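Local coordinates for RagB/SusD family nutrient uptake outer membrane protein (Bacteroides thetaiotaomicron, PDB 7KV2), which probably binds beta-glucan at the cell surface as the SusD-like glycan-binding lipoprotein of an outer-membrane nutrient uptake system, at residues Tyr67-Leu72 against Ala298-Ile303; Ala115-Val119 against Arg151-Tyr155; Tyr224-Val228 against Arg236-Ala240; Tyr378-Asn384 against Trp396-Arg401. All blocks are in the same frame, centred on the assembly; numbering follows the deposited sequence.

Contact 1: residues Tyr67-Leu72 against Ala298-Ile303; sequences YNPVNL and ALPTLI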
loop_
_atom_site.group_PDB
_atom_site.type_symbol
_atom_site.label_atom_id
_atom_site.label_comp_id
_atom_site.label_asym_id
_atom_site.label_seq_id
_atom_site.Cartn_x
_atom_site.Cartn_y
_atom_site.Cartn_z
ATOM N N TYR A 67 15.028 0.739 2.549
ATOM C CA TYR A 67 13.925 0.243 1.672
ATOM C C TYR A 67 12.779 -0.201 2.562
ATOM O O TYR A 67 12.905 -1.251 3.240
ATOM C CB TYR A 67 14.441 -0.908 0.813
ATOM C CG TYR A 67 15.658 -0.563 0.013
ATOM C CD1 TYR A 67 15.557 0.067 -1.212
ATOM C CD2 TYR A 67 16.932 -0.873 0.468
ATOM C CE1 TYR A 67 16.669 0.407 -1.949
ATOM C CE2 TYR A 67 18.058 -0.529 -0.256
ATOM C CZ TYR A 67 17.928 0.087 -1.483
ATOM O OH TYR A 67 19.007 0.442 -2.254
ATOM N N ASN A 68 11.731 0.619 2.686
ATOM C CA ASN A 68 10.528 0.312 3.500
ATOM C C ASN A 68 9.268 0.463 2.619
ATOM O O ASN A 68 8.319 1.144 2.996
ATOM C CB ASN A 68 10.391 1.230 4.718
ATOM C CG ASN A 68 11.427 1.131 5.836
ATOM O OD1 ASN A 68 11.313 1.929 6.774
ATOM N ND2 ASN A 68 12.409 0.240 5.753
ATOM N N PRO A 69 9.176 -0.208 1.442
ATOM C CA PRO A 69 7.995 -0.097 0.598
ATOM C C PRO A 69 6.744 -0.455 1.414
ATOM O O PRO A 69 6.655 -1.549 2.027
ATOM C CB PRO A 69 8.280 -1.079 -0.570
ATOM C CG PRO A 69 9.281 -2.024 -0.016
ATOM C CD PRO A 69 10.124 -1.211 0.942
ATOM N N VAL A 70 5.778 0.457 1.441
ATOM C CA VAL A 70 4.739 0.467 2.491
ATOM C C VAL A 70 3.824 -0.760 2.362
ATOM O O VAL A 70 3.408 -1.297 3.347
ATOM C CB VAL A 70 3.999 1.805 2.524
ATOM C CG1 VAL A 70 3.231 2.109 1.233
ATOM C CG2 VAL A 70 3.054 1.845 3.717
ATOM N N ASN A 71 3.504 -1.190 1.149
ATOM C CA ASN A 71 2.727 -2.419 0.932
ATOM C C ASN A 71 3.485 -3.619 1.506
ATOM O O ASN A 71 2.833 -4.426 2.141
ATOM C CB ASN A 71 2.372 -2.610 -0.563
ATOM C CG ASN A 71 3.529 -2.540 -1.546
ATOM O OD1 ASN A 71 4.460 -1.755 -1.378
ATOM N ND2 ASN A 71 3.532 -3.421 -2.566
ATOM N N LEU A 72 4.748 -3.818 1.163
ATOM C CA LEU A 72 5.460 -5.057 1.533
ATOM C C LEU A 72 5.664 -5.042 3.052
ATOM O O LEU A 72 5.719 -6.156 3.632
ATOM C CB LEU A 72 6.834 -5.184 0.868
ATOM C CG LEU A 72 6.901 -5.240 -0.660
ATOM C CD1 LEU A 72 8.323 -5.559 -1.120
ATOM C CD2 LEU A 72 5.941 -6.242 -1.172
ATOM N N ALA A 298 11.763 1.818 -6.449
ATOM C CA ALA A 298 12.704 0.707 -6.261
ATOM C C ALA A 298 11.956 -0.621 -6.208
ATOM O O ALA A 298 12.635 -1.657 -6.233
ATOM C CB ALA A 298 13.445 0.917 -4.949
ATOM N N LEU A 299 10.621 -0.612 -6.064
ATOM C CA LEU A 299 9.878 -1.856 -5.660
ATOM C C LEU A 299 10.217 -3.017 -6.594
ATOM O O LEU A 299 10.547 -4.105 -6.108
ATOM C CB LEU A 299 8.381 -1.583 -5.505
ATOM C CG LEU A 299 7.508 -2.803 -5.243
ATOM C CD1 LEU A 299 7.881 -3.494 -3.948
ATOM C CD2 LEU A 299 6.030 -2.487 -5.229
ATOM N N PRO A 300 10.141 -2.867 -7.938
ATOM C CA PRO A 300 10.422 -3.988 -8.845
ATOM C C PRO A 300 11.841 -4.538 -8.674
ATOM O O PRO A 300 12.008 -5.716 -8.797
ATOM C CB PRO A 300 10.137 -3.416 -10.234
ATOM C CG PRO A 300 9.145 -2.318 -9.966
ATOM C CD PRO A 300 9.645 -1.702 -8.678
ATOM N N THR A 301 12.827 -3.697 -8.393
ATOM C CA THR A 301 14.215 -4.178 -8.161
ATOM C C THR A 301 14.187 -5.078 -6.917
ATOM O O THR A 301 14.832 -6.148 -6.911
ATOM C CB THR A 301 15.211 -3.021 -8.018
ATOM O OG1 THR A 301 15.307 -2.317 -9.273
ATOM C CG2 THR A 301 16.578 -3.547 -7.622
ATOM N N LEU A 302 13.490 -4.670 -5.864
ATOM C CA LEU A 302 13.486 -5.427 -4.571
ATOM C C LEU A 302 12.985 -6.859 -4.768
ATOM O O LEU A 302 13.674 -7.777 -4.271
ATOM C CB LEU A 302 12.610 -4.708 -3.551
ATOM C CG LEU A 302 13.198 -3.391 -3.058
ATOM C CD1 LEU A 302 12.204 -2.591 -2.243
ATOM C CD2 LEU A 302 14.446 -3.644 -2.235
ATOM N N ILE A 303 11.947 -7.086 -5.586
ATOM C CA ILE A 303 11.147 -8.350 -5.528
ATOM C C ILE A 303 11.241 -9.176 -6.816
ATOM O O ILE A 303 10.571 -10.198 -6.895
ATOM C CB ILE A 303 9.696 -7.986 -5.184
ATOM C CG1 ILE A 303 9.059 -7.234 -6.362
ATOM C CG2 ILE A 303 9.621 -7.219 -3.866
ATOM C CD1 ILE A 303 7.569 -7.056 -6.270
#

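Contact 2: residues Ala115-Val119 against Arg151-Tyr155; sequences AYSGV and RVFYY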
loop_
_atom_site.group_PDB
_atom_site.type_symbol
_atom_site.label_atom_id
_atom_site.label_comp_id
_atom_site.label_asym_id
_atom_site.label_seq_id
_atom_site.Cartn_x
_atom_site.Cartn_y
_atom_site.Cartn_z
ATOM N N ALA A 115 6.538 9.339 7.071
ATOM C CA ALA A 115 5.197 9.688 7.561
ATOM C C ALA A 115 5.261 11.065 8.215
ATOM O O ALA A 115 4.401 11.947 7.904
ATOM C CB ALA A 115 4.728 8.660 8.539
ATOM N N TYR A 116 6.269 11.282 9.061
ATOM C CA TYR A 116 6.345 12.557 9.829
ATOM C C TYR A 116 6.828 13.679 8.912
ATOM O O TYR A 116 6.410 14.827 9.186
ATOM C CB TYR A 116 7.146 12.384 11.123
ATOM C CG TYR A 116 6.294 11.738 12.179
ATOM C CD1 TYR A 116 5.232 12.406 12.762
ATOM C CD2 TYR A 116 6.501 10.425 12.560
ATOM C CE1 TYR A 116 4.412 11.800 13.700
ATOM C CE2 TYR A 116 5.705 9.811 13.513
ATOM C CZ TYR A 116 4.682 10.513 14.121
ATOM O OH TYR A 116 3.859 9.888 15.014
ATOM N N SER A 117 7.611 13.404 7.860
ATOM C CA SER A 117 7.965 14.430 6.833
ATOM C C SER A 117 6.688 14.882 6.141
ATOM O O SER A 117 6.475 16.115 6.002
ATOM C CB SER A 117 8.983 13.962 5.829
ATOM O OG SER A 117 10.139 13.509 6.514
ATOM N N GLY A 118 5.838 13.932 5.752
ATOM C CA GLY A 118 4.516 14.239 5.188
ATOM C C GLY A 118 3.704 15.142 6.124
ATOM O O GLY A 118 3.258 16.222 5.677
ATOM N N VAL A 119 3.545 14.728 7.375
ATOM C CA VAL A 119 2.776 15.462 8.412
ATOM C C VAL A 119 3.324 16.894 8.505
ATOM O O VAL A 119 2.500 17.837 8.525
ATOM C CB VAL A 119 2.819 14.749 9.769
ATOM C CG1 VAL A 119 2.210 15.631 10.835
ATOM C CG2 VAL A 119 2.119 13.406 9.777
ATOM N N ARG A 151 -2.599 14.558 5.480
ATOM C CA ARG A 151 -2.065 14.426 6.850
ATOM C C ARG A 151 -2.617 13.155 7.493
ATOM O O ARG A 151 -1.850 12.474 8.141
ATOM C CB ARG A 151 -2.414 15.655 7.696
ATOM C CG ARG A 151 -1.723 15.656 9.047
ATOM C CD ARG A 151 -1.740 17.059 9.678
ATOM N NE ARG A 151 -3.102 17.452 9.995
ATOM C CZ ARG A 151 -3.514 18.715 10.193
ATOM N NH1 ARG A 151 -2.673 19.725 10.093
ATOM N NH2 ARG A 151 -4.776 18.954 10.469
ATOM N N VAL A 152 -3.897 12.849 7.314
ATOM C CA VAL A 152 -4.546 11.618 7.844
ATOM C C VAL A 152 -3.899 10.404 7.161
ATOM O O VAL A 152 -3.661 9.394 7.860
ATOM C CB VAL A 152 -6.071 11.659 7.670
ATOM C CG1 VAL A 152 -6.730 10.366 8.141
ATOM C CG2 VAL A 152 -6.692 12.846 8.418
ATOM N N PHE A 153 -3.610 10.524 5.865
ATOM C CA PHE A 153 -2.975 9.425 5.058
ATOM C C PHE A 153 -1.595 9.100 5.673
ATOM O O PHE A 153 -1.276 7.934 5.966
ATOM C CB PHE A 153 -2.930 9.797 3.569
ATOM C CG PHE A 153 -2.552 8.635 2.668
ATOM C CD1 PHE A 153 -1.240 8.233 2.519
ATOM C CD2 PHE A 153 -3.547 7.823 2.122
ATOM C CE1 PHE A 153 -0.909 7.128 1.744
ATOM C CE2 PHE A 153 -3.218 6.704 1.379
ATOM C CZ PHE A 153 -1.895 6.370 1.179
ATOM N N TYR A 154 -0.811 10.111 6.027
ATOM C CA TYR A 154 0.526 9.888 6.614
ATOM C C TYR A 154 0.395 9.356 8.057
ATOM O O TYR A 154 1.201 8.468 8.448
ATOM C CB TYR A 154 1.343 11.172 6.518
ATOM C CG TYR A 154 1.683 11.655 5.138
ATOM C CD1 TYR A 154 2.435 10.858 4.274
ATOM C CD2 TYR A 154 1.377 12.939 4.728
ATOM C CE1 TYR A 154 2.840 11.329 3.040
ATOM C CE2 TYR A 154 1.741 13.402 3.476
ATOM C CZ TYR A 154 2.472 12.594 2.620
ATOM O OH TYR A 154 2.896 13.034 1.392
ATOM N N TYR A 155 -0.551 9.891 8.855
ATOM C CA TYR A 155 -0.790 9.401 10.240
ATOM C C TYR A 155 -1.271 7.945 10.212
ATOM O O TYR A 155 -0.910 7.191 11.086
ATOM C CB TYR A 155 -1.800 10.265 11.002
ATOM C CG TYR A 155 -1.134 11.426 11.688
ATOM C CD1 TYR A 155 -0.156 11.189 12.629
ATOM C CD2 TYR A 155 -1.474 12.741 11.426
ATOM C CE1 TYR A 155 0.506 12.218 13.278
ATOM C CE2 TYR A 155 -0.827 13.784 12.082
ATOM C CZ TYR A 155 0.174 13.526 12.995
ATOM O OH TYR A 155 0.838 14.532 13.658
#

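Contact 3: residues Tyr224-Val228 against Arg236-Ala240; sequences YAEIV and RYSTA. With EDO (1,2-ethanediol), chain E.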
loop_
_atom_site.group_PDB
_atom_site.type_symbol
_atom_site.label_atom_id
_atom_site.label_comp_id
_atom_site.label_asym_id
_atom_site.label_seq_id
_atom_site.Cartn_x
_atom_site.Cartn_y
_atom_site.Cartn_z
ATOM N N TYR A 224 -11.429 6.849 4.756
ATOM C CA TYR A 224 -12.443 6.880 5.849
ATOM C C TYR A 224 -12.870 5.434 6.150
ATOM O O TYR A 224 -12.740 4.953 7.302
ATOM C CB TYR A 224 -13.576 7.832 5.457
ATOM C CG TYR A 224 -14.721 7.874 6.442
ATOM C CD1 TYR A 224 -15.688 6.888 6.460
ATOM C CD2 TYR A 224 -14.791 8.874 7.400
ATOM C CE1 TYR A 224 -16.758 6.936 7.347
ATOM C CE2 TYR A 224 -15.845 8.923 8.306
ATOM C CZ TYR A 224 -16.833 7.961 8.279
ATOM O OH TYR A 224 -17.852 7.994 9.185
ATOM N N ALA A 225 -13.283 4.681 5.120
ATOM C CA ALA A 225 -13.724 3.275 5.287
ATOM C C ALA A 225 -12.583 2.445 5.882
ATOM O O ALA A 225 -12.843 1.578 6.783
ATOM C CB ALA A 225 -14.190 2.707 3.961
ATOM N N GLU A 226 -11.364 2.682 5.395
ATOM C CA GLU A 226 -10.154 1.967 5.845
ATOM C C GLU A 226 -9.987 2.128 7.362
ATOM O O GLU A 226 -9.879 1.087 8.067
ATOM C CB GLU A 226 -8.898 2.446 5.141
ATOM C CG GLU A 226 -7.655 1.714 5.644
ATOM C CD GLU A 226 -6.367 1.930 4.863
ATOM O OE1 GLU A 226 -6.398 2.471 3.716
ATOM O OE2 GLU A 226 -5.340 1.604 5.424
ATOM N N ILE A 227 -9.950 3.358 7.862
ATOM C CA ILE A 227 -9.614 3.586 9.305
ATOM C C ILE A 227 -10.833 3.196 10.179
ATOM O O ILE A 227 -10.625 2.567 11.261
ATOM C CB ILE A 227 -9.070 5.015 9.530
ATOM C CG1 ILE A 227 -10.139 6.098 9.378
ATOM C CG2 ILE A 227 -7.868 5.295 8.635
ATOM C CD1 ILE A 227 -9.684 7.434 9.862
ATOM N N VAL A 228 -12.052 3.454 9.713
ATOM C CA VAL A 228 -13.324 3.052 10.397
ATOM C C VAL A 228 -13.328 1.535 10.578
ATOM O O VAL A 228 -13.613 1.047 11.711
ATOM C CB VAL A 228 -14.579 3.532 9.653
ATOM C CG1 VAL A 228 -15.827 2.838 10.139
ATOM C CG2 VAL A 228 -14.734 5.037 9.742
ATOM N N ARG A 236 -19.677 4.149 12.878
ATOM C CA ARG A 236 -19.441 4.894 11.622
ATOM C C ARG A 236 -19.613 3.984 10.407
ATOM O O ARG A 236 -19.376 4.478 9.296
ATOM C CB ARG A 236 -18.067 5.552 11.663
ATOM C CG ARG A 236 -18.065 6.878 12.408
ATOM C CD ARG A 236 -16.738 7.560 12.278
ATOM N NE ARG A 236 -16.805 8.859 12.916
ATOM C CZ ARG A 236 -16.673 9.076 14.224
ATOM N NH1 ARG A 236 -16.459 8.078 15.067
ATOM N NH2 ARG A 236 -16.758 10.315 14.676
ATOM N N TYR A 237 -20.038 2.735 10.605
ATOM C CA TYR A 237 -20.214 1.737 9.512
ATOM C C TYR A 237 -21.261 2.188 8.489
ATOM O O TYR A 237 -21.044 2.037 7.260
ATOM C CB TYR A 237 -20.559 0.363 10.089
ATOM C CG TYR A 237 -19.430 -0.418 10.717
ATOM C CD1 TYR A 237 -18.139 0.073 10.844
ATOM C CD2 TYR A 237 -19.686 -1.675 11.244
ATOM C CE1 TYR A 237 -17.131 -0.681 11.415
ATOM C CE2 TYR A 237 -18.690 -2.441 11.824
ATOM C CZ TYR A 237 -17.411 -1.947 11.902
ATOM O OH TYR A 237 -16.462 -2.691 12.518
ATOM N N SER A 238 -22.397 2.741 8.945
ATOM C CA SER A 238 -23.498 3.169 8.046
ATOM C C SER A 238 -23.036 4.316 7.156
ATOM O O SER A 238 -23.443 4.317 5.986
ATOM C CB SER A 238 -24.749 3.578 8.810
ATOM O OG SER A 238 -25.437 2.415 9.224
ATOM N N THR A 239 -22.269 5.253 7.708
ATOM C CA THR A 239 -21.652 6.384 6.949
ATOM C C THR A 239 -20.628 5.840 5.930
ATOM O O THR A 239 -20.695 6.195 4.737
ATOM C CB THR A 239 -21.032 7.395 7.904
ATOM O OG1 THR A 239 -22.104 7.839 8.738
ATOM C CG2 THR A 239 -20.391 8.571 7.203
ATOM N N ALA A 240 -19.745 4.959 6.382
ATOM C CA ALA A 240 -18.742 4.328 5.497
ATOM C C ALA A 240 -19.468 3.613 4.358
ATOM O O ALA A 240 -19.040 3.791 3.188
ATOM C CB ALA A 240 -17.852 3.417 6.282
HETATM C C1 EDO E . -1.973 1.670 5.130
HETATM O O1 EDO E . -1.045 0.639 5.421
HETATM C C2 EDO E . -2.597 1.595 3.784
HETATM O O2 EDO E . -3.327 2.752 3.340
#

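Contact 4: residues Tyr378-Asn384 against Trp396-Arg401; sequences YAAITGN and WNNNLR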
loop_
_atom_site.group_PDB
_atom_site.type_symbol
_atom_site.label_atom_id
_atom_site.label_comp_id
_atom_site.label_asym_id
_atom_site.label_seq_id
_atom_site.Cartn_x
_atom_site.Cartn_y
_atom_site.Cartn_z
ATOM N N TYR A 378 4.080 -6.285 -9.489
ATOM C CA TYR A 378 5.130 -5.249 -9.351
ATOM C C TYR A 378 6.482 -5.789 -9.821
ATOM O O TYR A 378 7.533 -5.240 -9.453
ATOM C CB TYR A 378 5.139 -4.684 -7.926
ATOM C CG TYR A 378 3.888 -3.890 -7.621
ATOM C CD1 TYR A 378 3.550 -2.781 -8.392
ATOM C CD2 TYR A 378 3.014 -4.278 -6.615
ATOM C CE1 TYR A 378 2.391 -2.072 -8.140
ATOM C CE2 TYR A 378 1.876 -3.554 -6.333
ATOM C CZ TYR A 378 1.564 -2.445 -7.093
ATOM O OH TYR A 378 0.438 -1.717 -6.822
ATOM N N ALA A 379 6.471 -6.851 -10.620
ATOM C CA ALA A 379 7.688 -7.428 -11.201
ATOM C C ALA A 379 8.332 -6.410 -12.159
ATOM O O ALA A 379 7.641 -5.542 -12.726
ATOM C CB ALA A 379 7.355 -8.689 -11.928
ATOM N N ALA A 380 9.653 -6.499 -12.264
ATOM C CA ALA A 380 10.471 -5.735 -13.226
ATOM C C ALA A 380 10.168 -6.259 -14.636
ATOM O O ALA A 380 10.467 -7.451 -14.967
ATOM C CB ALA A 380 11.926 -5.842 -12.883
ATOM N N ILE A 381 9.538 -5.407 -15.437
ATOM C CA ILE A 381 9.133 -5.799 -16.825
ATOM C C ILE A 381 10.059 -5.068 -17.787
ATOM O O ILE A 381 10.225 -3.854 -17.649
ATOM C CB ILE A 381 7.664 -5.468 -17.097
ATOM C CG1 ILE A 381 6.753 -6.149 -16.081
ATOM C CG2 ILE A 381 7.290 -5.799 -18.553
ATOM C CD1 ILE A 381 6.882 -7.653 -16.056
ATOM N N THR A 382 10.715 -5.810 -18.674
ATOM C CA THR A 382 11.651 -5.206 -19.660
ATOM C C THR A 382 11.003 -3.979 -20.327
ATOM O O THR A 382 9.890 -4.116 -20.870
ATOM C CB THR A 382 12.061 -6.251 -20.694
ATOM O OG1 THR A 382 12.436 -7.442 -20.010
ATOM C CG2 THR A 382 13.161 -5.756 -21.616
ATOM N N GLY A 383 11.666 -2.829 -20.293
ATOM C CA GLY A 383 11.137 -1.591 -20.880
ATOM C C GLY A 383 10.557 -0.624 -19.850
ATOM O O GLY A 383 10.481 0.572 -20.185
ATOM N N ASN A 384 10.196 -1.072 -18.631
ATOM C CA ASN A 384 9.478 -0.223 -17.621
ATOM C C ASN A 384 10.454 0.740 -16.906
ATOM O O ASN A 384 10.029 1.515 -16.012
ATOM C CB ASN A 384 8.630 -1.088 -16.681
ATOM C CG ASN A 384 7.259 -1.396 -17.243
ATOM O OD1 ASN A 384 6.843 -0.790 -18.247
ATOM N ND2 ASN A 384 6.526 -2.281 -16.579
ATOM N N TRP A 396 11.917 2.521 -11.773
ATOM C CA TRP A 396 10.791 1.819 -12.445
ATOM C C TRP A 396 9.563 2.752 -12.479
ATOM O O TRP A 396 9.379 3.509 -11.561
ATOM C CB TRP A 396 10.484 0.520 -11.710
ATOM C CG TRP A 396 11.617 -0.433 -11.802
ATOM C CD1 TRP A 396 12.585 -0.659 -10.858
ATOM C CD2 TRP A 396 11.938 -1.248 -12.936
ATOM N NE1 TRP A 396 13.458 -1.590 -11.335
ATOM C CE2 TRP A 396 13.114 -1.942 -12.615
ATOM C CE3 TRP A 396 11.329 -1.481 -14.183
ATOM C CZ2 TRP A 396 13.704 -2.837 -13.498
ATOM C CZ3 TRP A 396 11.917 -2.372 -15.049
ATOM C CH2 TRP A 396 13.087 -3.036 -14.715
ATOM N N ASN A 397 8.758 2.657 -13.538
ATOM C CA ASN A 397 7.590 3.529 -13.776
ATOM C C ASN A 397 6.335 2.963 -13.066
ATOM O O ASN A 397 5.308 3.660 -13.086
ATOM C CB ASN A 397 7.348 3.704 -15.288
ATOM C CG ASN A 397 6.898 2.451 -16.009
ATOM O OD1 ASN A 397 6.431 1.485 -15.397
ATOM N ND2 ASN A 397 7.042 2.429 -17.339
ATOM N N ASN A 398 6.394 1.821 -12.380
ATOM C CA ASN A 398 5.162 1.207 -11.798
ATOM C C ASN A 398 4.542 2.090 -10.716
ATOM O O ASN A 398 5.078 2.163 -9.564
ATOM C CB ASN A 398 5.429 -0.172 -11.188
ATOM C CG ASN A 398 6.100 -1.127 -12.135
ATOM O OD1 ASN A 398 7.244 -0.883 -12.555
ATOM N ND2 ASN A 398 5.378 -2.191 -12.476
ATOM N N ASN A 399 3.395 2.703 -10.967
ATOM C CA ASN A 399 2.670 3.355 -9.858
ATOM C C ASN A 399 2.290 2.338 -8.763
ATOM O O ASN A 399 2.034 1.156 -9.044
ATOM C CB ASN A 399 1.381 4.015 -10.354
ATOM C CG ASN A 399 1.587 5.251 -11.197
ATOM O OD1 ASN A 399 2.724 5.642 -11.514
ATOM N ND2 ASN A 399 0.461 5.855 -11.568
ATOM N N LEU A 400 2.230 2.774 -7.507
ATOM C CA LEU A 400 1.757 1.913 -6.387
ATOM C C LEU A 400 0.250 2.098 -6.291
ATOM O O LEU A 400 -0.201 3.215 -5.976
ATOM C CB LEU A 400 2.503 2.243 -5.082
ATOM C CG LEU A 400 2.090 1.333 -3.943
ATOM C CD1 LEU A 400 2.504 -0.111 -4.207
ATOM C CD2 LEU A 400 2.667 1.845 -2.621
ATOM N N ARG A 401 -0.520 1.044 -6.611
ATOM C CA ARG A 401 -1.998 1.137 -6.506
ATOM C C ARG A 401 -2.390 1.141 -5.017
ATOM O O ARG A 401 -2.058 0.211 -4.304
ATOM C CB ARG A 401 -2.649 -0.005 -7.271
ATOM C CG ARG A 401 -2.710 0.219 -8.781
ATOM C CD ARG A 401 -1.337 0.214 -9.454
ATOM N NE ARG A 401 -1.509 0.049 -10.908
ATOM C CZ ARG A 401 -0.518 0.095 -11.796
ATOM N NH1 ARG A 401 0.725 0.337 -11.415
ATOM N NH2 ARG A 401 -0.795 -0.070 -13.073
HETATM O O HOH W 1 -1.344 -2.260 -4.973
HETATM O O HOH W 2 7.935 -3.091 -14.083
#

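Contact 1: residues Tyr67-Leu72 against Ala298-Ile303
Leu-302 reaches from the short helix 299-303 to two residues of the opposing segment: its CD1 lies 3.7 Å from Pro-69 CG, and its CD2 lies 4.0 Å from Tyr-67 CG. The Tyr-67 ring also receives Ala-298 at its edge, CD1 to CB at 4.4 Å. Further along, Leu-72 CD1 sits 3.5 Å from both Leu-299 CD1 and Ile-303 CG2, so it fits between residues four apart, on successive turns of the helix. With 297 Å² buried and no hydrogen bond across the segments, the evidence is for apolar packing. It joins the loop leading into helix 70-75 and its first turn, in the N-terminal starch-binding-associated family region, to Ala-298 and helix 299-303 in the SusD-family region. Asn-71 contributes packing, its ND2 3.8 Å from Leu-299 CD2, while that amide hydrogen-bonds to the carbonyl oxygen of Gly-459. At the other end, Tyr-67 stacks on Trp-62 and meets Trp-319 edge-to-face, and its side chain lies about 3 Å from a bound buffer molecule, probably from the crystallisation liquor.

Contact 2: residues Ala115-Val119 against Arg151-Tyr155
The m rotamer of Tyr-154 (chi1 -65°) lays its ring against the backbone of helix 110-130 at Gly-118. Gly-118 CA stands 3.5 Å from the centroid of the Tyr-154 ring and 17° off its normal, a CH-pi contact over the face. A CB built on Gly-118 would fall 2.4 Å from Tyr-154 CD2, a clash, so the missing side chain is what lets the ring come so near. Val-119, in the t rotamer, supplies the second CH-pi contact: its CG2 lies 3.8 Å from the centroid of the Tyr-155 ring, 13° off the normal. The CA-to-CB bond of Tyr-155 points sideways, yet chi1 of -87° returns the ring to the interface, where its CE1 meets Tyr-116 CE1 at 4.0 Å. The segment axes approach to 8.4 Å at 161°, an antiparallel helix hairpin consistent with the TPR-type architecture of SusD proteins. The tyrosine hydroxyls find partners beyond the pair: Tyr-154 OH at Ala-53 O, Tyr-155 OH at Phe-168 O and Tyr-116 OH at Pro-166 O. Behind helix 137-162, Val-152 packs on helices 183-200 and 217-231, and Phe-153 also on 217-231, continuing the helical layers.

Contact 3: residues Tyr224-Val228 against Arg236-Ala240
This is a helix-to-helix contact across a short connection, in which helix 217-231 packs on the first turn of helix 237-249 and its preceding residue, Arg-236. The CA atoms of Ala-225 and Ala-240 are 5.1 Å apart. The small Ala-240 permits this approach, its CB 4.2 Å from Ala-225 CA. Tyr-224, in the t rotamer, extends along the partner, with CE1 3.8 Å from Ala-240 CB and OH 3.3 Å from both Arg-236 CD and Thr-239 CG2. One turn on, Val-228 CG1 lies 3.7 Å from Tyr-237 CD1, at the ring edge, and 3.8 Å from Arg-236 CB. Packing dominates, with 319 Å² buried and no hydrogen bond across. The Arg-236 guanidinium forms salt bridges with Asp-233 and Glu-195. Outside the packing, Glu-226 OE1 accepts a hydrogen bond from EDO O2 (3.1 Å), an ethanediol probably from the crystallisation liquor. Consecutive helices packed in this way are consistent with the TPR-clan assignment. On one flank Tyr-224, Val-228 and Arg-236 touch helix 183-200; Ala-225, Tyr-237 and Ala-240 pack on helix 405-417, and Ile-227 meets helix 137-162.

Contact 4: residues Tyr378-Asn384 against Trp396-Arg401
Trp-396 opens the second segment by covering Ala-380, whose CB lies 3.9 Å from the centroid of the Trp-396 six-membered ring and 27° off its normal, a CH-pi contact; its indole NE1 is hydrogen-bonded to Thr-301. Asn-397 follows with a backbone bond, N to Asn-384 O at 3.0 Å, and a weak one from its ND2 to Asn-384 OD1 at 3.4 Å. Asn-384 is presented by the type II turn Ile-381 to Asn-384, in which Gly-383 takes a positive phi of 102°. Next comes Asn-398, whose OD1 accepts from water 2 at 2.8 Å; that water also donates to Ala-379 O at 2.8 Å and accepts from Ile-381 N at 3.1 Å and Asn-384 ND2 at 3.0 Å, so it holds the turn segment to Asn-398. The Asn-399 carbonyl O receives Arg-401 NH1 at 2.8 Å. Leu-400 CD1 touches Tyr-378 CZ at 3.8 Å. Finally Arg-401 N donates to Tyr-378 OH at 2.9 Å, and water 1 joins that hydroxyl (2.6 Å) to Arg-401 O (2.7 Å). The loop thus packs beside the start of strand 400-404, which pairs antiparallel with strand 273-277, while Tyr-378 and Leu-400 rest on helix 70-75 and Tyr-378 also on helix 299-303.

Contacts 2 and 3 come in series along the chain and both fall between the two segments of contact 1; contact 4 follows once contact 1 has closed. Contacts 1 and 4 are neighbours, centres about 11 Å apart, and touch directly: Leu-299 CD2 lies 3.5 Å from Tyr-378 CG, and Thr-301 OG1 lies 2.9 Å from Trp-396 NE1. Contacts 2 and 3, with centres about 20 Å apart, both touch helix 183-200, and helix 137-162 of contact 2 also packs on helix 217-231 of contact 3. Contacts 3 and 4 are farthest apart, about 32 Å between centres, on opposite sides of the chain's centre. Contacts 1 and 4 thus form one continuous packed region through helix 299-303.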